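Taurocyamine kinase (Schistosoma mansoni, PDB 4WOD) reversibly transfers phosphate from ATP to taurocyamine, giving N-phosphotaurocyamine and ADP, with magnesium as cofactor. Local coordinates at residues I480-V485 against S642-I647. The protein carries 4 engineered substitutions. Residues are numbered along the deposited sequence; the frame is centred on the assembly and turned at random.
Sequences IVSTRV and SVLLKI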
ATOM      1  N   ILE A 480      23.721 -30.249  -7.870  1.00 38.13           N
ATOM      2  CA  ILE A 480      22.728 -29.378  -8.490  1.00 37.79           C
ATOM      3  C   ILE A 480      21.296 -29.887  -8.347  1.00 33.93           C
ATOM      4  O   ILE A 480      20.921 -30.913  -8.917  1.00 34.85           O
ATOM      5  CB  ILE A 480      23.034 -29.179  -9.980  1.00 32.21           C
ATOM      6  CG1 ILE A 480      24.389 -28.480 -10.132  1.00 33.37           C
ATOM      7  CG2 ILE A 480      21.900 -28.394 -10.653  1.00 32.85           C
ATOM      8  CD1 ILE A 480      24.905 -28.413 -11.561  1.00 35.84           C
ATOM      9  N   VAL A 481      20.501 -29.157  -7.574  1.00 34.40           N
ATOM     10  CA  VAL A 481      19.088 -29.477  -7.402  1.00 31.08           C
ATOM     11  C   VAL A 481      18.280 -29.199  -8.670  1.00 29.95           C
ATOM     12  O   VAL A 481      17.425 -29.995  -9.069  1.00 24.20           O
ATOM     13  CB  VAL A 481      18.484 -28.687  -6.234  1.00 32.09           C
ATOM     14  CG1 VAL A 481      16.993 -28.979  -6.111  1.00 30.08           C
ATOM     15  CG2 VAL A 481      19.219 -29.018  -4.933  1.00 35.10           C
ATOM     16  N   SER A 482      18.560 -28.074  -9.323  1.00 30.31           N
ATOM     17  CA  SER A 482      17.820 -27.720 -10.532  1.00 26.75           C
ATOM     18  C   SER A 482      18.524 -26.638 -11.340  1.00 25.97           C
ATOM     19  O   SER A 482      19.349 -25.889 -10.819  1.00 23.55           O
ATOM     20  CB  SER A 482      16.402 -27.257 -10.183  1.00 22.19           C
ATOM     21  OG  SER A 482      16.441 -26.092  -9.376  1.00 25.02           O
ATOM     22  N   THR A 483      18.167 -26.562 -12.613  1.00 24.32           N
ATOM     23  CA  THR A 483      18.778 -25.623 -13.548  1.00 22.72           C
ATOM     24  C   THR A 483      17.683 -24.794 -14.223  1.00 21.47           C
ATOM     25  O   THR A 483      16.568 -25.269 -14.418  1.00 23.34           O
ATOM     26  CB  THR A 483      19.626 -26.376 -14.600  1.00 26.91           C
ATOM     27  OG1 THR A 483      20.557 -27.225 -13.919  1.00 24.81           O
ATOM     28  CG2 THR A 483      20.396 -25.411 -15.518  1.00 23.95           C
ATOM     29  N   ARG A 484      18.023 -23.559 -14.585  1.00 22.48           N
ATOM     30  CA  ARG A 484      17.077 -22.590 -15.082  1.00 16.28           C
ATOM     31  C   ARG A 484      17.845 -21.606 -15.965  1.00 16.13           C
ATOM     32  O   ARG A 484      18.969 -21.213 -15.631  1.00 17.95           O
ATOM     33  CB  ARG A 484      16.393 -21.879 -13.897  1.00 18.47           C
ATOM     34  CG  ARG A 484      15.253 -20.870 -14.205  1.00 18.94           C
ATOM     35  CD  ARG A 484      14.897 -20.124 -12.895  1.00 17.89           C
ATOM     36  NE  ARG A 484      13.758 -19.193 -12.960  1.00 20.59           N
ATOM     37  CZ  ARG A 484      13.865 -17.875 -13.148  1.00 25.88           C
ATOM     38  NH1 ARG A 484      15.050 -17.324 -13.335  1.00 23.30           N
ATOM     39  NH2 ARG A 484      12.780 -17.100 -13.163  1.00 26.27           N
ATOM     40  N   VAL A 485      17.275 -21.253 -17.110  1.00 17.04           N
ATOM     41  CA  VAL A 485      17.762 -20.091 -17.864  1.00 16.90           C
ATOM     42  C   VAL A 485      16.553 -19.266 -18.254  1.00 14.41           C
ATOM     43  O   VAL A 485      15.558 -19.801 -18.701  1.00 16.46           O
ATOM     44  CB  VAL A 485      18.571 -20.454 -19.138  1.00 14.91           C
ATOM     45  CG1 VAL A 485      19.211 -19.179 -19.739  1.00 14.82           C
ATOM     46  CG2 VAL A 485      19.635 -21.474 -18.827  1.00 17.71           C
ATOM     47  N   SER A 642      21.035 -20.114 -14.245  1.00 21.92           N
ATOM     48  CA  SER A 642      21.264 -20.323 -12.837  1.00 19.35           C
ATOM     49  C   SER A 642      21.110 -21.774 -12.451  1.00 22.81           C
ATOM     50  O   SER A 642      20.513 -22.566 -13.185  1.00 22.35           O
ATOM     51  CB  SER A 642      20.308 -19.453 -12.015  1.00 21.25           C
ATOM     52  OG  SER A 642      18.972 -19.886 -12.170  1.00 22.17           O
ATOM     53  N   VAL A 643      21.678 -22.119 -11.300  1.00 23.94           N
ATOM     54  CA  VAL A 643      21.492 -23.440 -10.707  1.00 24.60           C
ATOM     55  C   VAL A 643      21.190 -23.311  -9.232  1.00 25.09           C
ATOM     56  O   VAL A 643      21.633 -22.372  -8.574  1.00 28.85           O
ATOM     57  CB  VAL A 643      22.742 -24.353 -10.868  1.00 24.77           C
ATOM     58  CG1 VAL A 643      22.953 -24.730 -12.321  1.00 25.95           C
ATOM     59  CG2 VAL A 643      23.990 -23.693 -10.266  1.00 24.51           C
ATOM     60  N   LEU A 644      20.433 -24.267  -8.714  1.00 28.09           N
ATOM     61  CA  LEU A 644      20.314 -24.427  -7.280  1.00 32.85           C
ATOM     62  C   LEU A 644      21.413 -25.405  -6.843  1.00 33.93           C
ATOM     63  O   LEU A 644      21.332 -26.606  -7.110  1.00 33.12           O
ATOM     64  CB  LEU A 644      18.922 -24.928  -6.906  1.00 33.62           C
ATOM     65  CG  LEU A 644      18.516 -24.710  -5.454  1.00 39.58           C
ATOM     66  CD1 LEU A 644      18.952 -23.327  -4.994  1.00 34.53           C
ATOM     67  CD2 LEU A 644      17.021 -24.866  -5.329  1.00 38.69           C
ATOM     68  N   LEU A 645      22.453 -24.872  -6.200  1.00 33.70           N
ATOM     69  CA  LEU A 645      23.675 -25.633  -5.937  1.00 35.02           C
ATOM     70  C   LEU A 645      23.882 -25.973  -4.455  1.00 37.69           C
ATOM     71  O   LEU A 645      23.826 -25.094  -3.585  1.00 37.68           O
ATOM     72  CB  LEU A 645      24.886 -24.857  -6.460  1.00 33.48           C
ATOM     73  CG  LEU A 645      26.253 -25.548  -6.450  1.00 36.05           C
ATOM     74  CD1 LEU A 645      26.260 -26.744  -7.384  1.00 37.04           C
ATOM     75  CD2 LEU A 645      27.353 -24.565  -6.826  1.00 36.30           C
ATOM     76  N   LYS A 646      24.135 -27.250  -4.178  1.00 36.23           N
ATOM     77  CA  LYS A 646      24.471 -27.691  -2.821  1.00 42.83           C
ATOM     78  C   LYS A 646      25.979 -27.755  -2.610  1.00 42.89           C
ATOM     79  O   LYS A 646      26.651 -28.656  -3.108  1.00 44.95           O
ATOM     80  CB  LYS A 646      23.854 -29.057  -2.523  1.00 43.22           C
ATOM     81  CG  LYS A 646      22.351 -29.105  -2.705  1.00 47.19           C
ATOM     82  CD  LYS A 646      21.773 -30.385  -2.138  1.00 41.34           C
ATOM     83  CE  LYS A 646      22.415 -31.595  -2.769  1.00 45.59           C
ATOM     84  NZ  LYS A 646      21.763 -32.852  -2.319  1.00 57.74           N
ATOM     85  N   ILE A 647      26.507 -26.787  -1.876  1.00 45.36           N
ATOM     86  CA  ILE A 647      27.922 -26.777  -1.547  1.00 58.11           C
ATOM     87  C   ILE A 647      28.139 -26.498  -0.056  1.00 56.90           C
ATOM     88  O   ILE A 647      28.584 -25.419   0.321  1.00 60.00           O
ATOM     89  CB  ILE A 647      28.694 -25.741  -2.408  1.00 57.44           C
ATOM     90  CG1 ILE A 647      27.941 -24.411  -2.480  1.00 49.41           C
ATOM     91  CG2 ILE A 647      28.904 -26.269  -3.811  1.00 54.42           C
ATOM     92  CD1 ILE A 647      28.712 -23.327  -3.197  1.00 55.87           C
TER
HETATM   93  O   HOH W   1      17.942 -18.202 -14.189  1.00 21.94           O
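Arg484 and Ser642 pair through two backbone hydrogen bonds where 480-485 and 642-647 run antiparallel as central neighbours in the sheet of the second phosphagen kinase C-terminal domain. Ser642 N reaches Arg484 O at 2.7 Å, and Arg484 N returns to Ser642 O at 3.0 Å, tilted 25° from the carbonyl plane. Further along, Val481 and Ser482 both lie opposite Leu644, forming a beta bulge. Val481 N takes Leu644 O at 2.7 Å and Leu644 N takes Ser482 O at 2.9 Å, while Ser482 N is buried without a partner. Helical backbone angles at Val481 make this kink and bring its side chain alongside that of Leu644, CB to CB 3.8 Å, pointing the same way. CG2 of Val481, anti to its carbonyl carbon, meets the aliphatic CG of Lys646 at 3.8 Å, the two side chains crossing at about a right angle.

On the face bearing Ile480, Thr483, Val643 and Leu645, CG1 of Ile480 touches CD1 of Leu645, and its CG2 lies against CB of Val643. Thr483 stands side by side with Val643, and its hydroxyl bonds Gly596 O. Helices 599-614 and 695-715 pack on this face, while strands 588-595 and 682-687 flank the pair.

Ser482, Arg484, Ser642 and Leu644 point to the other face. Both strands contribute residues to the predicted ATP site, and Arg484 probably helps form a basic nucleotide pocket with nearby Arg589. The Arg484 chain, extended from CG to NE with CG anti to the backbone N (chi1 -175°), carries its guanidinium away from the partner strand. One water bridges back, accepting from Arg484 NH1 at 3.1 Å and lying 2.8 Å from Ser642 OG.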